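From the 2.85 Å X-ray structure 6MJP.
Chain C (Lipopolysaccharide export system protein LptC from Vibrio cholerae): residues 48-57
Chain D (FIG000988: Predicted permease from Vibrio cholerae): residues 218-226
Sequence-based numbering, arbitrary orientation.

Chain C, residues 48-57: ENISYDEQGI
Chain D, residues 218-226: TRVDYMITN

Strand 48-52 of LptC pairs antiparallel with strand 223-226 of the permease, axes 4.5 Å apart at 166°. Together the stretches bury 677 Å².

Thr D218 does not reach the chain C stretch. Arg D219 is exposed; its CA-to-CB bond points sideways, but its end comes nearer to chain C. Its NH2 is 3.5 Å from Glu C54 OE2, a salt bridge of charge alone, since the oxygen lies well out of the guanidinium plane. Val D220 (chi1 t) points toward chain C, with CG1 3.9 Å from Gly C56 CA. Gly C56 (phi/psi 101/18) closes a type I turn from Asp C53, its N 3.0 Å from Asp C53 O. A CB there would crowd Val D220 CG1 and, at these backbone angles, jam against Gln C55 O. Asp D221 (p) packs CB 3.5 Å from Asp C53 O. Tyr D222 (m) accepts through O from Tyr C52 N, 3.2 Å.

The chain D strand is extended (phi -134 to -87, psi 109 to 126). Met D223 (t) faces Ser C51, CA-CA 4.6 Å, a non-hydrogen-bonded pair. Ile D224 (m, m) and Ile C50 (m, t) form reciprocal hydrogen bonds: Ile C50 N donates to Ile D224 O, 2.8 Å, and Ile D224 N to Ile C50 O, 2.9 Å. Ile D224 CG1 packs 3.8 Å from Tyr C52 CE1 (chi1 m), burying apolar surface. Thr D225 (m) faces Asn C49, CA-CA 4.1 Å, sharing the Met D223 face. Asn D226 (m) donates from N to Glu C48 O, 3.1 Å; Glu C48 (t, t) N donates a weak hydrogen bond to Asn D226 O, 3.4 Å. Both share the Ile C50 and Ile D224 face.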

ATOM      1  N   GLU C  48     -23.052  43.449  33.995  1.00136.75           N
ATOM      2  CA  GLU C  48     -22.771  44.097  35.265  1.00131.38           C
ATOM      3  C   GLU C  48     -21.260  44.081  35.413  1.00136.93           C
ATOM      4  O   GLU C  48     -20.682  43.043  35.747  1.00142.45           O
ATOM      5  CB  GLU C  48     -23.456  43.375  36.422  1.00128.62           C
ATOM      6  CG  GLU C  48     -23.146  43.968  37.777  1.00130.98           C
ATOM      7  CD  GLU C  48     -23.315  42.969  38.895  1.00134.82           C
ATOM      8  OE1 GLU C  48     -23.197  41.754  38.631  1.00138.22           O
ATOM      9  OE2 GLU C  48     -23.571  43.397  40.038  1.00135.68           O
ATOM     10  N   ASN C  49     -20.613  45.205  35.109  1.00136.38           N
ATOM     11  CA  ASN C  49     -19.161  45.310  35.198  1.00130.91           C
ATOM     12  C   ASN C  49     -18.805  46.107  36.445  1.00122.68           C
ATOM     13  O   ASN C  49     -19.168  47.282  36.572  1.00118.24           O
ATOM     14  CB  ASN C  49     -18.543  45.923  33.938  1.00128.87           C
ATOM     15  CG  ASN C  49     -19.202  47.213  33.517  1.00139.29           C
ATOM     16  OD1 ASN C  49     -20.191  47.213  32.782  1.00143.61           O
ATOM     17  ND2 ASN C  49     -18.643  48.328  33.961  1.00145.63           N
ATOM     18  N   ILE C  50     -18.098  45.450  37.355  1.00119.19           N
ATOM     19  CA  ILE C  50     -17.700  45.997  38.645  1.00119.15           C
ATOM     20  C   ILE C  50     -16.241  46.411  38.556  1.00124.89           C
ATOM     21  O   ILE C  50     -15.403  45.635  38.082  1.00130.18           O
ATOM     22  CB  ILE C  50     -17.879  44.950  39.754  1.00120.08           C
ATOM     23  CG1 ILE C  50     -19.262  44.308  39.658  1.00124.90           C
ATOM     24  CG2 ILE C  50     -17.593  45.562  41.111  1.00121.61           C
ATOM     25  CD1 ILE C  50     -19.487  43.228  40.671  1.00131.48           C
ATOM     26  N   SER C  51     -15.920  47.608  39.038  1.00129.37           N
ATOM     27  CA  SER C  51     -14.561  48.127  38.956  1.00130.62           C
ATOM     28  C   SER C  51     -13.999  48.419  40.340  1.00128.93           C
ATOM     29  O   SER C  51     -14.692  48.970  41.197  1.00132.69           O
ATOM     30  CB  SER C  51     -14.513  49.385  38.116  1.00132.10           C
ATOM     31  OG  SER C  51     -13.368  50.155  38.422  1.00136.22           O
ATOM     32  N   TYR C  52     -12.729  48.077  40.542  1.00127.66           N
ATOM     33  CA  TYR C  52     -12.100  48.159  41.853  1.00134.76           C
ATOM     34  C   TYR C  52     -10.973  49.188  41.847  1.00142.51           C
ATOM     35  O   TYR C  52     -10.478  49.592  40.790  1.00145.54           O
ATOM     36  CB  TYR C  52     -11.568  46.787  42.285  1.00134.74           C
ATOM     37  CG  TYR C  52     -12.646  45.731  42.455  1.00132.52           C
ATOM     38  CD1 TYR C  52     -13.320  45.208  41.355  1.00130.77           C
ATOM     39  CD2 TYR C  52     -12.979  45.251  43.713  1.00133.65           C
ATOM     40  CE1 TYR C  52     -14.297  44.248  41.510  1.00129.87           C
ATOM     41  CE2 TYR C  52     -13.951  44.293  43.876  1.00132.23           C
ATOM     42  CZ  TYR C  52     -14.607  43.795  42.775  1.00128.64           C
ATOM     43  OH  TYR C  52     -15.577  42.840  42.958  1.00127.48           O
ATOM     44  N   ASP C  53     -10.585  49.627  43.045  1.00146.19           N
ATOM     45  CA  ASP C  53      -9.512  50.595  43.204  1.00146.31           C
ATOM     46  C   ASP C  53      -8.173  49.872  43.324  1.00139.31           C
ATOM     47  O   ASP C  53      -8.110  48.644  43.400  1.00138.27           O
ATOM     48  CB  ASP C  53      -9.766  51.488  44.421  1.00150.76           C
ATOM     49  N   GLU C  54      -7.083  50.645  43.356  1.00140.71           N
ATOM     50  CA  GLU C  54      -5.742  50.067  43.374  1.00145.45           C
ATOM     51  C   GLU C  54      -5.427  49.334  44.674  1.00146.71           C
ATOM     52  O   GLU C  54      -4.380  48.682  44.763  1.00145.77           O
ATOM     53  CB  GLU C  54      -4.692  51.154  43.118  1.00151.07           C
ATOM     54  CG  GLU C  54      -3.329  50.616  42.687  1.00157.89           C
ATOM     55  CD  GLU C  54      -2.439  51.677  42.074  1.00163.83           C
ATOM     56  OE1 GLU C  54      -2.969  52.554  41.361  1.00163.67           O
ATOM     57  OE2 GLU C  54      -1.210  51.632  42.305  1.00168.41           O
ATOM     58  N   GLN C  55      -6.298  49.407  45.675  1.00153.63           N
ATOM     59  CA  GLN C  55      -6.098  48.668  46.909  1.00156.68           C
ATOM     60  C   GLN C  55      -7.025  47.466  47.044  1.00152.62           C
ATOM     61  O   GLN C  55      -6.898  46.714  48.016  1.00155.13           O
ATOM     62  CB  GLN C  55      -6.283  49.605  48.116  1.00159.64           C
ATOM     63  CG  GLN C  55      -5.259  50.727  48.162  1.00164.24           C
ATOM     64  CD  GLN C  55      -5.542  51.729  49.257  1.00174.56           C
ATOM     65  OE1 GLN C  55      -6.617  51.723  49.860  1.00176.71           O
ATOM     66  NE2 GLN C  55      -4.576  52.602  49.526  1.00182.09           N
ATOM     67  N   GLY C  56      -7.937  47.259  46.101  1.00146.86           N
ATOM     68  CA  GLY C  56      -8.798  46.096  46.113  1.00146.22           C
ATOM     69  C   GLY C  56     -10.203  46.310  46.629  1.00148.45           C
ATOM     70  O   GLY C  56     -10.869  45.327  46.971  1.00153.84           O
ATOM     71  N   ILE C  57     -10.678  47.547  46.691  1.00144.45           N
ATOM     72  CA  ILE C  57     -12.002  47.853  47.221  1.00141.01           C
ATOM     73  C   ILE C  57     -12.929  48.161  46.055  1.00132.67           C
ATOM     74  O   ILE C  57     -12.532  48.828  45.091  1.00136.40           O
ATOM     75  CB  ILE C  57     -11.938  49.030  48.218  1.00145.67           C
ATOM     76  CG1 ILE C  57     -10.881  48.768  49.298  1.00141.94           C
ATOM     77  CG2 ILE C  57     -13.298  49.285  48.859  1.00148.52           C
ATOM     78  CD1 ILE C  57     -11.142  47.536  50.135  1.00135.80           C
TER
ATOM     79  N   THR D 218      -0.348  40.141  39.405  1.00133.68           N
ATOM     80  CA  THR D 218       0.413  40.898  40.391  1.00130.48           C
ATOM     81  C   THR D 218      -0.363  42.090  40.952  1.00137.65           C
ATOM     82  O   THR D 218      -0.272  42.373  42.152  1.00142.88           O
ATOM     83  CB  THR D 218       1.736  41.359  39.776  1.00131.08           C
ATOM     84  OG1 THR D 218       1.485  41.999  38.522  1.00135.25           O
ATOM     85  CG2 THR D 218       2.643  40.168  39.537  1.00128.85           C
ATOM     86  N   ARG D 219      -1.131  42.797  40.123  1.00138.61           N
ATOM     87  CA  ARG D 219      -1.947  43.900  40.614  1.00142.51           C
ATOM     88  C   ARG D 219      -3.290  43.391  41.146  1.00141.64           C
ATOM     89  O   ARG D 219      -3.652  42.222  40.989  1.00143.95           O
ATOM     90  CB  ARG D 219      -2.172  44.939  39.514  1.00146.30           C
ATOM     91  CG  ARG D 219      -1.242  46.143  39.583  1.00148.92           C
ATOM     92  CD  ARG D 219      -1.722  47.259  38.666  1.00153.98           C
ATOM     93  NE  ARG D 219      -1.151  48.550  39.032  1.00163.28           N
ATOM     94  CZ  ARG D 219      -1.498  49.707  38.474  1.00170.69           C
ATOM     95  NH1 ARG D 219      -2.418  49.736  37.519  1.00173.81           N
ATOM     96  NH2 ARG D 219      -0.926  50.837  38.872  1.00172.08           N
ATOM     97  N   VAL D 220      -4.042  44.298  41.773  1.00140.81           N
ATOM     98  CA  VAL D 220      -5.292  43.941  42.437  1.00137.18           C
ATOM     99  C   VAL D 220      -6.511  44.677  41.881  1.00133.44           C
ATOM    100  O   VAL D 220      -7.641  44.194  42.058  1.00125.76           O
ATOM    101  CB  VAL D 220      -5.191  44.165  43.962  1.00136.18           C
ATOM    102  CG1 VAL D 220      -6.307  43.440  44.687  1.00128.81           C
ATOM    103  CG2 VAL D 220      -3.846  43.700  44.486  1.00140.82           C
ATOM    104  N   ASP D 221      -6.353  45.822  41.222  1.00135.32           N
ATOM    105  CA  ASP D 221      -7.484  46.517  40.606  1.00136.39           C
ATOM    106  C   ASP D 221      -7.988  45.710  39.417  1.00142.07           C
ATOM    107  O   ASP D 221      -7.379  45.723  38.346  1.00158.57           O
ATOM    108  CB  ASP D 221      -7.073  47.922  40.180  1.00142.74           C
ATOM    109  CG  ASP D 221      -5.726  47.957  39.477  1.00151.62           C
ATOM    110  OD1 ASP D 221      -4.806  47.230  39.907  1.00153.44           O
ATOM    111  OD2 ASP D 221      -5.588  48.713  38.492  1.00158.40           O
ATOM    112  N   TYR D 222      -9.098  44.993  39.593  1.00133.59           N
ATOM    113  CA  TYR D 222      -9.698  44.215  38.515  1.00133.31           C
ATOM    114  C   TYR D 222     -10.945  44.917  37.989  1.00134.72           C
ATOM    115  O   TYR D 222     -11.397  45.930  38.527  1.00136.52           O
ATOM    116  CB  TYR D 222     -10.058  42.791  38.974  1.00132.72           C
ATOM    117  CG  TYR D 222      -8.883  41.837  39.158  1.00129.78           C
ATOM    118  CD1 TYR D 222      -8.309  41.182  38.075  1.00124.72           C
ATOM    119  CD2 TYR D 222      -8.372  41.578  40.423  1.00131.50           C
ATOM    120  CE1 TYR D 222      -7.238  40.309  38.250  1.00129.75           C
ATOM    121  CE2 TYR D 222      -7.311  40.709  40.603  1.00130.48           C
ATOM    122  CZ  TYR D 222      -6.746  40.079  39.522  1.00132.75           C
ATOM    123  OH  TYR D 222      -5.686  39.222  39.734  1.00138.69           O
ATOM    124  N   MET D 223     -11.496  44.369  36.909  1.00136.20           N
ATOM    125  CA  MET D 223     -12.849  44.687  36.475  1.00136.16           C
ATOM    126  C   MET D 223     -13.541  43.375  36.140  1.00127.63           C
ATOM    127  O   MET D 223     -13.102  42.650  35.244  1.00123.32           O
ATOM    128  CB  MET D 223     -12.872  45.637  35.277  1.00138.07           C
ATOM    129  CG  MET D 223     -14.236  46.280  35.071  1.00144.09           C
ATOM    130  SD  MET D 223     -14.613  46.662  33.353  1.00156.99           S
ATOM    131  CE  MET D 223     -13.316  47.833  32.965  1.00161.54           C
ATOM    132  N   ILE D 224     -14.609  43.070  36.866  1.00129.71           N
ATOM    133  CA  ILE D 224     -15.331  41.815  36.731  1.00125.57           C
ATOM    134  C   ILE D 224     -16.609  42.099  35.962  1.00124.60           C
ATOM    135  O   ILE D 224     -17.391  42.974  36.348  1.00130.28           O
ATOM    136  CB  ILE D 224     -15.637  41.192  38.100  1.00130.24           C
ATOM    137  CG1 ILE D 224     -14.438  41.342  39.037  1.00129.38           C
ATOM    138  CG2 ILE D 224     -15.996  39.730  37.944  1.00135.81           C
ATOM    139  CD1 ILE D 224     -13.182  40.689  38.521  1.00118.60           C
ATOM    140  N   THR D 225     -16.827  41.363  34.883  1.00123.99           N
ATOM    141  CA  THR D 225     -18.029  41.501  34.070  1.00129.29           C
ATOM    142  C   THR D 225     -18.805  40.193  34.158  1.00134.03           C
ATOM    143  O   THR D 225     -18.367  39.178  33.610  1.00138.94           O
ATOM    144  CB  THR D 225     -17.672  41.827  32.616  1.00132.28           C
ATOM    145  OG1 THR D 225     -16.570  42.747  32.577  1.00128.93           O
ATOM    146  CG2 THR D 225     -18.867  42.439  31.896  1.00137.70           C
ATOM    147  N   ASN D 226     -19.940  40.206  34.857  1.00126.33           N
ATOM    148  CA  ASN D 226     -20.844  39.062  34.884  1.00126.19           C
ATOM    149  C   ASN D 226     -21.791  39.198  33.702  1.00129.19           C
ATOM    150  O   ASN D 226     -22.585  40.142  33.638  1.00141.73           O
ATOM    151  CB  ASN D 226     -21.612  38.982  36.200  1.00130.43           C
ATOM    152  CG  ASN D 226     -20.719  38.656  37.373  1.00127.33           C
ATOM    153  OD1 ASN D 226     -19.504  38.808  37.296  1.00123.28           O
ATOM    154  ND2 ASN D 226     -21.317  38.209  38.473  1.00134.52           N
TER